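Long-range contacts in N-acetyltransferase (PDB 4LUA), which is a GNAT-family N-acetyltransferase that probably transfers an acetyl group from acetyl-coenzyme A to an amine of its substrate: residues K19-T24 and I67-L72; E27-D32 and K87-T92; K8-N13 and C55-C60; N13-Y18 and T42-I47; T120-N125 and H158-D163. All blocks are in the same frame, centred on the assembly; numbering follows the deposited sequence.

Contact 1 of 5, residues K19-T24 and I67-L72; sequences KRLVST and IATAAL
Leu21 is the first residue of 19-24 to meet the strand, and it does so with both methyls. Its CG lies anti to the backbone N (chi1 170°), and from there the isobutyl group forks over the strand: CD1 sits on the backbone at Ile67, 3.9 Å from Ile67 C, while CD2 comes within 3.7 Å of Thr69 CG2 and also touches the carbonyl carbon of Ala68. The next residue, Val22, adds a lighter touch, its CG1 reaching Thr69 CG2 at 4.1 Å. Thr69 thus offers its methyl to the helix, while its hydroxyl is used elsewhere, bonded to the carbonyl of Phe58 on the adjoining strand. The meeting is apolar and buried, with Phe90 flanking Val22. The short segment axes approach to 9.0 Å and run nearly perpendicular, at 96°, and of 19-24 only Leu21 and Val22 reach the strand. A first helix laid across the antiparallel half of the central sheet in this way is characteristic of the GNAT fold.

Contact 2 of 5, residues E27-D32 and K87-T92; sequences EEFTQD and KYNFVT
Glu28 and Asn89 join a type I turn, Glu28 to Gln31, to the fourth strand of the GNAT fold. The Glu28 carboxylate divides its work. OE2 takes the N-H of Asn89 at 2.9 Å in a straight bond (170° at the hydrogen), the donor standing above the carboxylate plane. OE1 turns back into its own loop and holds two donors, Thr30 OG1 on the syn side at 2.6 Å and Thr30 N at 2.8 Å. Next along, Phe29 N gives its hydrogen to Asn89 O at 2.8 Å, almost in line with the carbonyl, so both backbone polar groups of Asn89 are answered by the loop. The Asn89 amide looks elsewhere: OD1 accepts from Asn99 and ND2 donates to Thr69 O. Where loop and strand draw apart, a water bridges them, donating to Glu27 O at 2.8 Å and accepting from Val91 N. Glu28 CG, anti to the backbone N (chi1 -153°), lies over one face of the Phe90 ring, 4.0 Å from its centroid in a CH-pi contact.

Contact 3 of 5, residues K8-N13 and C55-C60; sequences KTLTNN and CIVFGC
Lys8 O is met by two neighbours of 55-60: Gly59 N bonds to it at 2.8 Å, in the carbonyl plane, and Phe58 CA brings its hydrogen up to the same Lys8 O, with CA 3.3 Å away. The reciprocal bond, Lys8 N to Gly59 O, makes Lys8 and Gly59 an antiparallel hydrogen-bonded pair; Thr9 and Phe58 follow as the non-hydrogen-bonded pair. A third bond, Leu10 N to Val57 O at 2.9 Å, is nearly straight at 178°. After it the chains part, and a water continues the link, donating to Leu10 O at 2.7 Å and accepting from Val57 N. Side chains sort to the two faces. On one, Thr9 puts CG2 against Ile56 CG1 and brings OG1 to the edge of the Phe58 ring. On the other, Leu10 crosses Val57 at about a right angle, CD1 to CG1 3.8 Å, and lays CG 3.6 Å from Gly59 N, using the bare backbone of the glycine as its floor. Lys8 itself stretches away to a cation-pi contact with Tyr61. The chemistry is that of an edge strand: three backbone bonds fix the register of the first GNAT strand, a water carries the link one step farther, and the apolar part is mainly Leu10 against Val57.

Contact 4 of 5, residues N13-Y18 and T42-I47; sequences NDFNEY and TLIHDI
Phe15 and Tyr18 both carry CG anti to the backbone N (chi1 -178° and -177°), and this swings their rings from one helix toward Ile44 and Ile47 on the next. These are the first two helices of the GNAT fold, lying on the same side of the sheet, and their meeting is mainly apolar, without hydrogen bonds between the two segments. Ile44 sits between the two aromatics: CG2 is 3.5 Å from Phe15 CD2, slightly farther from Phe15 CE2, and 3.7 Å from Tyr18 CD2, so one methyl is shared by two rings. Its CD1 lies at the edge of the Tyr18 ring, in plane, 3.9 Å from CD2. The Phe15 side chain crosses that of Ile44 at about a right angle, and its CE2 edge faces the backbone, with His45 N in the ring plane, 4.0 Å from CE2. Deeper in, Tyr18 touches Val57 and Tyr88 of the sheet, and Ile47 packs on the same two residues. Ile47 completes the row with CG1 in the crowded position between N and C (chi1 66°); its side chain crosses Tyr18 at about a right angle, and its CD1 ends 3.4 Å from Tyr18 OH and 3.8 Å from CZ.

Contact 5 of 5, residues T120-N125 and H158-D163; sequences TSIVSN and HWLFYD
The last strand of the GNAT fold inserts beside the fifth, and Thr120 to Ile122 pair with His158 to Leu160 where the two run antiparallel. Thr120 with Leu160 and Ile122 with His158 are hydrogen-bonded pairs, each with two bonds; the shortest, His158 N to Ile122 O, is 2.8 Å. Between them, Ser121 and Trp159 form the non-hydrogen-bonded pair, and here the side chains do the work: Ser121 CB stands over one face of the indole, 3.6 Å from the centroid of the six-membered ring and 6° off its normal, a CH-pi contact. The indole NE1 is bonded to Glu144. On the other face of the sheet Thr120 CG2 lies alongside Leu160 CB at 3.8 Å, and the CD1 methyls of Ile122 and Leu160 meet at the same separation. The His158 ring turns back toward the strand end, where Ser124 O lies at its edge, 3.4 Å from CE1, and a water in the ring plane joins ND1 to Val123 O at 2.8 and 2.9 Å respectively. Ile122 and Leu160 both pack on Tyr133 of helix 127-135, while Trp159 continues the sheet by backbone bonds to strand 139-150.

In the fold
Contacts 1, 3 and 4 lie on one side of the chain's centre and share parts: helix 15-25 serves contacts 1 and 4, the sheet strands 55-62 and 65-75 are neighbours beneath, and Tyr18 touches both Val57 and Thr69. Contacts 1 and 4 are buried and mainly apolar, with no hydrogen bonds between their segments, whereas contacts 3 and 5, partly buried, are strand pairings ruled by backbone bonds. Contact 2 is the buried polar exception, with a carboxylate bonded to the strand. Its loop also reaches the second sheet, where Thr30 O accepts from Val123 N of contact 5. Contact 5 stands apart from contact 3, their centres about 23 Å distant.

Contact 1 of 5, residues K19-T24 and I67-L72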
# COMPACT_ATOMS: atom_id res chain seq x y z
N LYS A 19 2.52 -7.85 12.21
CA LYS A 19 2.77 -6.78 13.14
C LYS A 19 4.28 -6.62 13.27
O LYS A 19 4.78 -5.48 13.38
CB LYS A 19 2.11 -7.11 14.50
CG LYS A 19 2.32 -6.03 15.55
CD LYS A 19 1.52 -6.37 16.83
CE LYS A 19 2.09 -5.58 17.97
NZ LYS A 19 1.40 -5.88 19.26
N ARG A 20 5.01 -7.74 13.13
CA ARG A 20 6.46 -7.63 13.25
C ARG A 20 6.99 -6.85 12.06
O ARG A 20 7.91 -6.01 12.21
CB ARG A 20 7.08 -9.02 13.28
CG ARG A 20 8.60 -9.07 13.35
CD ARG A 20 9.04 -10.54 13.36
NE ARG A 20 8.22 -11.35 14.28
CZ ARG A 20 7.49 -12.42 13.92
NH1 ARG A 20 7.48 -12.84 12.65
NH2 ARG A 20 6.77 -13.07 14.84
N LEU A 21 6.42 -7.09 10.88
CA LEU A 21 6.99 -6.39 9.72
C LEU A 21 6.73 -4.89 9.81
O LEU A 21 7.65 -4.02 9.60
CB LEU A 21 6.32 -6.88 8.43
CG LEU A 21 6.64 -6.07 7.16
CD1 LEU A 21 8.07 -6.40 6.70
CD2 LEU A 21 5.58 -6.43 6.07
N VAL A 22 5.47 -4.54 10.06
CA VAL A 22 5.13 -3.12 9.99
C VAL A 22 5.78 -2.31 11.11
O VAL A 22 6.16 -1.14 10.87
CB VAL A 22 3.61 -2.81 9.87
CG1 VAL A 22 2.99 -3.56 8.61
CG2 VAL A 22 2.89 -3.18 11.16
N SER A 23 5.96 -2.91 12.28
CA SER A 23 6.65 -2.19 13.33
C SER A 23 8.14 -2.10 13.03
O SER A 23 8.78 -1.13 13.43
CB SER A 23 6.38 -2.80 14.71
OG SER A 23 6.78 -4.15 14.75
N THR A 24 8.70 -3.07 12.29
CA THR A 24 10.15 -3.04 12.05
C THR A 24 10.50 -2.10 10.89
O THR A 24 11.42 -1.28 10.94
CB THR A 24 10.69 -4.45 11.78
OG1 THR A 24 10.51 -5.24 12.97
CG2 THR A 24 12.17 -4.37 11.47
N ILE A 67 8.40 -9.98 3.86
CA ILE A 67 9.27 -8.83 3.57
C ILE A 67 8.59 -7.59 3.06
O ILE A 67 9.20 -6.53 3.00
CB ILE A 67 10.44 -9.23 2.62
CG1 ILE A 67 9.92 -9.60 1.23
CG2 ILE A 67 11.23 -10.39 3.28
CD1 ILE A 67 11.11 -9.74 0.23
N ALA A 68 7.31 -7.71 2.69
CA ALA A 68 6.59 -6.54 2.19
C ALA A 68 5.10 -6.81 2.25
O ALA A 68 4.66 -7.98 2.25
CB ALA A 68 6.98 -6.20 0.70
N THR A 69 4.33 -5.72 2.32
CA THR A 69 2.87 -5.88 2.31
C THR A 69 2.22 -4.66 1.67
O THR A 69 2.81 -3.57 1.67
CB THR A 69 2.32 -6.03 3.77
OG1 THR A 69 0.91 -6.35 3.74
CG2 THR A 69 2.58 -4.82 4.71
N ALA A 70 1.00 -4.88 1.13
CA ALA A 70 0.11 -3.75 0.82
C ALA A 70 -1.31 -4.28 0.90
O ALA A 70 -1.51 -5.49 0.78
CB ALA A 70 0.45 -3.16 -0.59
N ALA A 71 -2.26 -3.37 1.11
CA ALA A 71 -3.68 -3.72 1.24
C ALA A 71 -4.48 -2.95 0.14
O ALA A 71 -4.13 -1.85 -0.30
CB ALA A 71 -4.14 -3.34 2.62
N LEU A 72 -5.55 -3.60 -0.31
CA LEU A 72 -6.43 -3.01 -1.26
C LEU A 72 -7.74 -2.88 -0.49
O LEU A 72 -8.39 -3.88 -0.14
CB LEU A 72 -6.53 -3.97 -2.47
CG LEU A 72 -7.41 -3.54 -3.61
CD1 LEU A 72 -6.97 -2.15 -4.12
CD2 LEU A 72 -7.37 -4.60 -4.74

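Contact 2 of 5, residues E27-D32 and K87-T92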
# COMPACT_ATOMS: atom_id res chain seq x y z
N GLU A 27 8.37 2.88 8.25
CA GLU A 27 8.08 3.86 7.20
C GLU A 27 7.17 3.23 6.13
O GLU A 27 7.49 2.20 5.49
CB GLU A 27 9.40 4.29 6.53
CG GLU A 27 9.25 5.29 5.41
CD GLU A 27 10.59 5.67 4.75
OE1 GLU A 27 11.66 5.46 5.37
OE2 GLU A 27 10.52 6.19 3.62
N GLU A 28 6.03 3.87 5.91
CA GLU A 28 5.12 3.44 4.82
C GLU A 28 5.63 4.03 3.50
O GLU A 28 6.06 5.19 3.47
CB GLU A 28 3.71 3.97 5.13
CG GLU A 28 2.55 3.18 4.54
CD GLU A 28 2.13 3.64 3.16
OE1 GLU A 28 2.67 4.61 2.65
OE2 GLU A 28 1.21 2.98 2.59
N PHE A 29 5.60 3.22 2.43
CA PHE A 29 6.29 3.60 1.18
C PHE A 29 5.84 4.94 0.56
O PHE A 29 6.67 5.59 -0.09
CB PHE A 29 6.01 2.45 0.18
CG PHE A 29 6.73 2.60 -1.15
CD1 PHE A 29 8.03 2.15 -1.28
CD2 PHE A 29 6.06 3.17 -2.23
CE1 PHE A 29 8.69 2.27 -2.56
CE2 PHE A 29 6.73 3.30 -3.46
CZ PHE A 29 8.01 2.85 -3.60
N THR A 30 4.58 5.31 0.75
CA THR A 30 4.08 6.57 0.18
C THR A 30 4.03 7.69 1.17
O THR A 30 3.58 8.78 0.80
CB THR A 30 2.62 6.40 -0.37
OG1 THR A 30 1.69 6.05 0.68
CG2 THR A 30 2.62 5.26 -1.41
N GLN A 31 4.48 7.48 2.42
CA GLN A 31 4.41 8.54 3.42
C GLN A 31 5.80 9.10 3.69
O GLN A 31 6.64 9.14 2.78
CB GLN A 31 3.71 8.05 4.68
CG GLN A 31 2.31 7.59 4.32
CD GLN A 31 1.50 7.02 5.47
OE1 GLN A 31 1.97 6.81 6.62
NE2 GLN A 31 0.23 6.71 5.14
N ASP A 32 6.06 9.62 4.89
CA ASP A 32 7.32 10.31 5.10
C ASP A 32 8.34 9.42 5.83
O ASP A 32 7.99 8.50 6.57
CB ASP A 32 7.02 11.58 5.93
CG ASP A 32 8.26 12.39 6.26
OD1 ASP A 32 8.74 13.09 5.33
OD2 ASP A 32 8.73 12.39 7.45
N LYS A 87 -3.29 0.90 0.26
CA LYS A 87 -2.96 1.42 1.59
C LYS A 87 -1.96 0.49 2.27
O LYS A 87 -1.77 -0.67 1.86
CB LYS A 87 -4.27 1.47 2.48
CG LYS A 87 -5.15 2.60 1.99
CD LYS A 87 -6.33 2.83 2.89
CE LYS A 87 -6.14 4.02 3.80
NZ LYS A 87 -7.14 3.99 4.91
N TYR A 88 -1.39 0.99 3.36
CA TYR A 88 -0.59 0.15 4.28
C TYR A 88 0.49 -0.61 3.52
O TYR A 88 0.66 -1.83 3.68
CB TYR A 88 -1.50 -0.83 5.06
CG TYR A 88 -2.65 -0.08 5.73
CD1 TYR A 88 -2.41 1.03 6.52
CD2 TYR A 88 -3.95 -0.49 5.51
CE1 TYR A 88 -3.49 1.72 7.12
CE2 TYR A 88 -5.02 0.20 6.09
CZ TYR A 88 -4.76 1.30 6.87
OH TYR A 88 -5.82 1.98 7.46
N ASN A 89 1.27 0.13 2.75
CA ASN A 89 2.33 -0.48 1.91
C ASN A 89 3.64 -0.31 2.65
O ASN A 89 4.20 0.80 2.71
CB ASN A 89 2.31 0.25 0.57
CG ASN A 89 3.33 -0.28 -0.49
OD1 ASN A 89 3.71 0.47 -1.38
ND2 ASN A 89 3.82 -1.53 -0.35
N PHE A 90 4.11 -1.39 3.28
CA PHE A 90 5.40 -1.37 3.99
C PHE A 90 6.31 -2.36 3.32
O PHE A 90 5.94 -3.54 3.15
CB PHE A 90 5.18 -1.79 5.47
CG PHE A 90 4.34 -0.81 6.24
CD1 PHE A 90 4.91 0.24 6.94
CD2 PHE A 90 2.96 -0.96 6.26
CE1 PHE A 90 4.12 1.17 7.66
CE2 PHE A 90 2.16 -0.05 6.97
CZ PHE A 90 2.73 1.00 7.68
N VAL A 91 7.50 -1.91 2.92
CA VAL A 91 8.40 -2.76 2.13
C VAL A 91 9.78 -2.72 2.78
O VAL A 91 10.31 -1.62 2.99
CB VAL A 91 8.58 -2.16 0.73
CG1 VAL A 91 9.41 -3.12 -0.12
CG2 VAL A 91 7.25 -1.81 0.12
N THR A 92 10.36 -3.88 3.13
CA THR A 92 11.70 -3.91 3.70
C THR A 92 12.66 -3.16 2.77
O THR A 92 12.67 -3.38 1.58
CB THR A 92 12.15 -5.35 3.94
OG1 THR A 92 11.25 -5.93 4.90
CG2 THR A 92 13.58 -5.34 4.56
O HOH W 1 7.89 0.95 3.06

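Contact 3 of 5, residues K8-N13 and C55-C60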
# COMPACT_ATOMS: atom_id res chain seq x y z
N LYS A 8 1.19 -13.87 -1.09
CA LYS A 8 0.15 -14.61 -0.39
C LYS A 8 -0.92 -13.67 0.10
O LYS A 8 -0.67 -12.48 0.35
CB LYS A 8 0.73 -15.34 0.85
CG LYS A 8 1.85 -16.38 0.57
CD LYS A 8 2.30 -17.17 1.86
CE LYS A 8 3.76 -17.71 1.78
NZ LYS A 8 4.25 -18.66 2.88
N THR A 9 -2.13 -14.18 0.21
CA THR A 9 -3.17 -13.41 0.86
C THR A 9 -2.97 -13.65 2.34
O THR A 9 -2.83 -14.80 2.81
CB THR A 9 -4.59 -13.84 0.41
OG1 THR A 9 -4.79 -13.50 -0.97
CG2 THR A 9 -5.62 -13.07 1.20
N LEU A 10 -3.01 -12.58 3.12
CA LEU A 10 -2.81 -12.67 4.57
C LEU A 10 -4.16 -12.72 5.22
O LEU A 10 -5.13 -12.15 4.72
CB LEU A 10 -2.03 -11.46 5.09
CG LEU A 10 -0.69 -11.22 4.39
CD1 LEU A 10 0.05 -10.10 5.18
CD2 LEU A 10 0.13 -12.57 4.40
N THR A 11 -4.24 -13.44 6.32
CA THR A 11 -5.46 -13.50 7.13
C THR A 11 -5.13 -13.20 8.60
O THR A 11 -4.00 -12.81 8.93
CB THR A 11 -6.12 -14.88 7.03
OG1 THR A 11 -5.38 -15.83 7.82
CG2 THR A 11 -6.20 -15.34 5.57
N ASN A 12 -6.10 -13.41 9.49
CA ASN A 12 -5.91 -13.19 10.93
C ASN A 12 -4.75 -13.98 11.50
O ASN A 12 -4.06 -13.55 12.48
CB ASN A 12 -7.14 -13.66 11.68
CG ASN A 12 -8.36 -12.84 11.36
OD1 ASN A 12 -8.50 -11.71 11.84
ND2 ASN A 12 -9.28 -13.40 10.56
N ASN A 13 -4.54 -15.14 10.90
CA ASN A 13 -3.47 -16.00 11.35
C ASN A 13 -2.09 -15.46 11.05
O ASN A 13 -1.09 -16.05 11.49
CB ASN A 13 -3.62 -17.39 10.79
CG ASN A 13 -4.57 -18.26 11.62
OD1 ASN A 13 -5.49 -17.75 12.31
ND2 ASN A 13 -4.33 -19.57 11.59
N CYS A 55 -11.41 -5.34 2.57
CA CYS A 55 -10.00 -5.02 2.58
C CYS A 55 -9.33 -6.34 2.40
O CYS A 55 -9.54 -7.26 3.23
CB CYS A 55 -9.61 -4.51 3.96
SG CYS A 55 -7.98 -3.85 4.05
N ILE A 56 -8.53 -6.47 1.37
CA ILE A 56 -7.73 -7.67 1.19
C ILE A 56 -6.27 -7.27 1.37
O ILE A 56 -5.81 -6.24 0.85
CB ILE A 56 -7.97 -8.34 -0.17
CG1 ILE A 56 -7.14 -9.63 -0.25
CG2 ILE A 56 -7.51 -7.49 -1.32
CD1 ILE A 56 -7.52 -10.53 -1.40
N VAL A 57 -5.54 -8.06 2.13
CA VAL A 57 -4.13 -7.77 2.45
C VAL A 57 -3.19 -8.78 1.85
O VAL A 57 -3.41 -10.00 1.95
CB VAL A 57 -3.96 -7.76 4.01
CG1 VAL A 57 -2.49 -7.40 4.38
CG2 VAL A 57 -4.97 -6.79 4.66
N PHE A 58 -2.13 -8.29 1.19
CA PHE A 58 -1.19 -9.19 0.54
C PHE A 58 0.17 -9.11 1.21
O PHE A 58 0.59 -7.97 1.61
CB PHE A 58 -1.04 -8.73 -0.92
CG PHE A 58 -2.36 -8.69 -1.66
CD1 PHE A 58 -2.99 -9.90 -1.92
CD2 PHE A 58 -2.94 -7.48 -2.11
CE1 PHE A 58 -4.24 -9.92 -2.59
CE2 PHE A 58 -4.18 -7.49 -2.80
CZ PHE A 58 -4.82 -8.69 -3.03
N GLY A 59 0.86 -10.25 1.24
CA GLY A 59 2.24 -10.25 1.77
C GLY A 59 3.21 -10.89 0.81
O GLY A 59 2.86 -11.86 0.17
N CYS A 60 4.41 -10.33 0.68
CA CYS A 60 5.45 -10.96 -0.13
C CYS A 60 6.36 -11.74 0.82
O CYS A 60 6.91 -11.19 1.81
CB CYS A 60 6.32 -9.88 -0.75
SG CYS A 60 5.31 -8.85 -1.89
O HOH W 2 -6.74 -10.46 3.39

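Contact 4 of 5, residues N13-Y18 and T42-I47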
# COMPACT_ATOMS: atom_id res chain seq x y z
N ASN A 13 -4.54 -15.14 10.90
CA ASN A 13 -3.47 -16.00 11.35
C ASN A 13 -2.09 -15.46 11.05
O ASN A 13 -1.09 -16.05 11.49
CB ASN A 13 -3.62 -17.39 10.79
CG ASN A 13 -4.57 -18.26 11.62
OD1 ASN A 13 -5.49 -17.75 12.31
ND2 ASN A 13 -4.33 -19.57 11.59
N ASP A 14 -2.02 -14.37 10.29
CA ASP A 14 -0.73 -13.74 10.00
C ASP A 14 -0.48 -12.52 10.83
O ASP A 14 0.56 -11.80 10.66
CB ASP A 14 -0.65 -13.41 8.50
CG ASP A 14 -0.79 -14.66 7.66
OD1 ASP A 14 0.01 -15.62 7.91
OD2 ASP A 14 -1.76 -14.76 6.86
N PHE A 15 -1.40 -12.28 11.78
CA PHE A 15 -1.28 -11.12 12.65
C PHE A 15 0.16 -10.89 13.21
O PHE A 15 0.76 -9.82 13.02
CB PHE A 15 -2.27 -11.25 13.81
CG PHE A 15 -2.25 -10.09 14.73
CD1 PHE A 15 -1.31 -10.01 15.76
CD2 PHE A 15 -3.19 -9.09 14.60
CE1 PHE A 15 -1.30 -8.92 16.65
CE2 PHE A 15 -3.19 -7.99 15.46
CZ PHE A 15 -2.24 -7.90 16.49
N ASN A 16 0.70 -11.91 13.88
CA ASN A 16 2.02 -11.80 14.52
C ASN A 16 3.09 -11.31 13.56
O ASN A 16 3.76 -10.28 13.83
CB ASN A 16 2.42 -13.11 15.24
CG ASN A 16 1.51 -13.41 16.42
OD1 ASN A 16 0.94 -12.48 17.00
ND2 ASN A 16 1.35 -14.72 16.77
N GLU A 17 3.12 -11.95 12.39
CA GLU A 17 4.14 -11.66 11.40
C GLU A 17 3.90 -10.27 10.80
O GLU A 17 4.87 -9.49 10.55
CB GLU A 17 4.14 -12.76 10.33
CG GLU A 17 4.65 -14.15 10.83
CD GLU A 17 3.68 -14.93 11.75
OE1 GLU A 17 2.43 -14.76 11.67
OE2 GLU A 17 4.18 -15.77 12.55
N TYR A 18 2.62 -9.94 10.60
CA TYR A 18 2.31 -8.67 9.96
C TYR A 18 2.81 -7.62 10.93
O TYR A 18 3.47 -6.62 10.55
CB TYR A 18 0.81 -8.57 9.71
CG TYR A 18 0.41 -7.30 8.96
CD1 TYR A 18 0.27 -7.31 7.60
CD2 TYR A 18 0.15 -6.13 9.67
CE1 TYR A 18 -0.09 -6.15 6.94
CE2 TYR A 18 -0.23 -4.98 9.04
CZ TYR A 18 -0.35 -5.00 7.66
OH TYR A 18 -0.69 -3.82 6.98
N THR A 42 -5.69 -3.04 16.94
CA THR A 42 -7.07 -3.07 16.48
C THR A 42 -7.12 -2.92 14.96
O THR A 42 -7.84 -3.66 14.28
CB THR A 42 -7.90 -1.98 17.14
OG1 THR A 42 -7.95 -2.24 18.55
CG2 THR A 42 -9.32 -2.00 16.60
N LEU A 43 -6.35 -1.97 14.45
CA LEU A 43 -6.27 -1.74 13.00
C LEU A 43 -5.80 -2.98 12.25
O LEU A 43 -6.42 -3.38 11.23
CB LEU A 43 -5.34 -0.57 12.71
CG LEU A 43 -5.26 -0.16 11.23
CD1 LEU A 43 -6.62 0.10 10.56
CD2 LEU A 43 -4.32 1.02 11.05
N ILE A 44 -4.70 -3.57 12.72
CA ILE A 44 -4.15 -4.77 12.10
C ILE A 44 -5.24 -5.85 12.07
O ILE A 44 -5.52 -6.45 11.01
CB ILE A 44 -2.85 -5.24 12.82
CG1 ILE A 44 -1.74 -4.17 12.71
CG2 ILE A 44 -2.35 -6.62 12.29
CD1 ILE A 44 -0.37 -4.63 13.28
N HIS A 45 -5.88 -6.10 13.23
CA HIS A 45 -6.96 -7.08 13.22
C HIS A 45 -8.06 -6.78 12.20
O HIS A 45 -8.52 -7.67 11.47
CB HIS A 45 -7.60 -7.24 14.62
CG HIS A 45 -8.72 -8.24 14.66
ND1 HIS A 45 -10.05 -7.88 14.76
CD2 HIS A 45 -8.70 -9.60 14.60
CE1 HIS A 45 -10.80 -8.97 14.76
NE2 HIS A 45 -10.01 -10.03 14.67
N ASP A 46 -8.47 -5.52 12.15
CA ASP A 46 -9.56 -5.09 11.29
C ASP A 46 -9.22 -5.31 9.81
O ASP A 46 -10.07 -5.75 9.04
CB ASP A 46 -9.90 -3.62 11.53
CG ASP A 46 -10.57 -3.37 12.90
OD1 ASP A 46 -11.06 -4.35 13.55
OD2 ASP A 46 -10.64 -2.19 13.32
N ILE A 47 -7.98 -5.04 9.41
CA ILE A 47 -7.67 -5.25 7.98
C ILE A 47 -7.48 -6.72 7.64
O ILE A 47 -7.82 -7.17 6.52
CB ILE A 47 -6.50 -4.38 7.46
CG1 ILE A 47 -5.17 -4.76 8.11
CG2 ILE A 47 -6.83 -2.88 7.63
CD1 ILE A 47 -4.01 -4.27 7.29

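Contact 5 of 5, residues T120-N125 and H158-D163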
# COMPACT_ATOMS: atom_id res chain seq x y z
N THR A 120 -4.11 5.65 -5.38
CA THR A 120 -3.11 5.65 -4.33
C THR A 120 -2.83 7.11 -3.97
O THR A 120 -2.97 8.04 -4.79
CB THR A 120 -1.78 4.93 -4.85
OG1 THR A 120 -0.95 4.61 -3.72
CG2 THR A 120 -0.98 5.79 -5.88
N SER A 121 -2.45 7.35 -2.70
CA SER A 121 -2.14 8.70 -2.22
C SER A 121 -0.67 8.73 -1.79
O SER A 121 -0.15 7.73 -1.27
CB SER A 121 -3.05 9.13 -1.02
OG SER A 121 -2.92 8.09 -0.01
N ILE A 122 -0.01 9.86 -2.08
CA ILE A 122 1.47 9.92 -1.83
C ILE A 122 1.73 11.27 -1.19
O ILE A 122 1.32 12.34 -1.70
CB ILE A 122 2.25 9.81 -3.17
CG1 ILE A 122 1.86 8.52 -3.90
CG2 ILE A 122 3.79 9.81 -2.90
CD1 ILE A 122 2.57 8.38 -5.28
N VAL A 123 2.47 11.29 -0.07
CA VAL A 123 2.79 12.58 0.50
C VAL A 123 3.54 13.46 -0.50
O VAL A 123 4.36 12.98 -1.31
CB VAL A 123 3.63 12.38 1.77
CG1 VAL A 123 4.29 13.68 2.23
CG2 VAL A 123 2.71 11.78 2.89
N SER A 124 3.23 14.74 -0.47
CA SER A 124 3.58 15.56 -1.63
C SER A 124 5.02 15.73 -2.03
O SER A 124 5.27 16.01 -3.20
CB SER A 124 2.87 16.90 -1.55
OG SER A 124 3.43 17.64 -0.51
N ASN A 125 5.97 15.58 -1.09
CA ASN A 125 7.36 15.73 -1.53
C ASN A 125 8.02 14.37 -1.70
O ASN A 125 9.23 14.32 -1.99
CB ASN A 125 8.11 16.58 -0.52
CG ASN A 125 8.09 15.96 0.87
OD1 ASN A 125 7.20 15.13 1.21
ND2 ASN A 125 9.06 16.37 1.71
N HIS A 158 -0.46 13.96 -3.11
CA HIS A 158 -0.88 13.75 -4.51
C HIS A 158 -1.76 12.51 -4.54
O HIS A 158 -1.53 11.52 -3.83
CB HIS A 158 0.28 13.56 -5.48
CG HIS A 158 1.06 14.81 -5.69
ND1 HIS A 158 2.35 14.97 -5.20
CD2 HIS A 158 0.71 15.99 -6.25
CE1 HIS A 158 2.77 16.19 -5.50
NE2 HIS A 158 1.78 16.86 -6.08
N TRP A 159 -2.80 12.54 -5.39
CA TRP A 159 -3.59 11.36 -5.62
C TRP A 159 -3.30 10.92 -7.05
O TRP A 159 -3.26 11.73 -7.96
CB TRP A 159 -5.09 11.74 -5.55
CG TRP A 159 -5.54 11.83 -4.13
CD1 TRP A 159 -5.64 12.98 -3.34
CD2 TRP A 159 -5.92 10.72 -3.31
NE1 TRP A 159 -6.09 12.61 -2.08
CE2 TRP A 159 -6.26 11.25 -2.03
CE3 TRP A 159 -6.01 9.34 -3.53
CZ2 TRP A 159 -6.69 10.41 -0.97
CZ3 TRP A 159 -6.46 8.52 -2.49
CH2 TRP A 159 -6.78 9.08 -1.22
N LEU A 160 -3.07 9.61 -7.24
CA LEU A 160 -2.85 9.05 -8.57
C LEU A 160 -3.86 7.93 -8.78
O LEU A 160 -4.33 7.34 -7.82
CB LEU A 160 -1.43 8.41 -8.62
CG LEU A 160 -0.26 9.44 -8.77
CD1 LEU A 160 -0.00 10.17 -7.45
CD2 LEU A 160 1.06 8.67 -9.19
N PHE A 161 -4.11 7.61 -10.04
CA PHE A 161 -5.04 6.53 -10.33
C PHE A 161 -4.49 5.66 -11.44
O PHE A 161 -3.69 6.11 -12.29
CB PHE A 161 -6.42 7.09 -10.76
CG PHE A 161 -6.41 7.72 -12.13
CD1 PHE A 161 -6.64 6.97 -13.29
CD2 PHE A 161 -6.15 9.09 -12.24
CE1 PHE A 161 -6.62 7.59 -14.57
CE2 PHE A 161 -6.14 9.72 -13.52
CZ PHE A 161 -6.37 8.97 -14.67
N TYR A 162 -4.99 4.41 -11.49
CA TYR A 162 -4.71 3.53 -12.63
C TYR A 162 -6.04 3.16 -13.24
O TYR A 162 -6.95 2.63 -12.54
CB TYR A 162 -3.97 2.25 -12.12
CG TYR A 162 -3.52 1.36 -13.24
CD1 TYR A 162 -4.40 0.52 -13.87
CD2 TYR A 162 -2.17 1.34 -13.62
CE1 TYR A 162 -3.98 -0.28 -14.92
CE2 TYR A 162 -1.74 0.54 -14.67
CZ TYR A 162 -2.65 -0.26 -15.31
OH TYR A 162 -2.28 -1.10 -16.37
N ASP A 163 -6.10 3.36 -14.55
CA ASP A 163 -7.29 3.18 -15.35
C ASP A 163 -7.46 1.71 -15.66
O ASP A 163 -6.78 1.21 -16.59
CB ASP A 163 -7.14 3.98 -16.66
CG ASP A 163 -8.35 3.85 -17.55
OD1 ASP A 163 -8.39 4.61 -18.54
OD2 ASP A 163 -9.25 3.02 -17.28
O HOH W 3 4.05 13.00 -4.23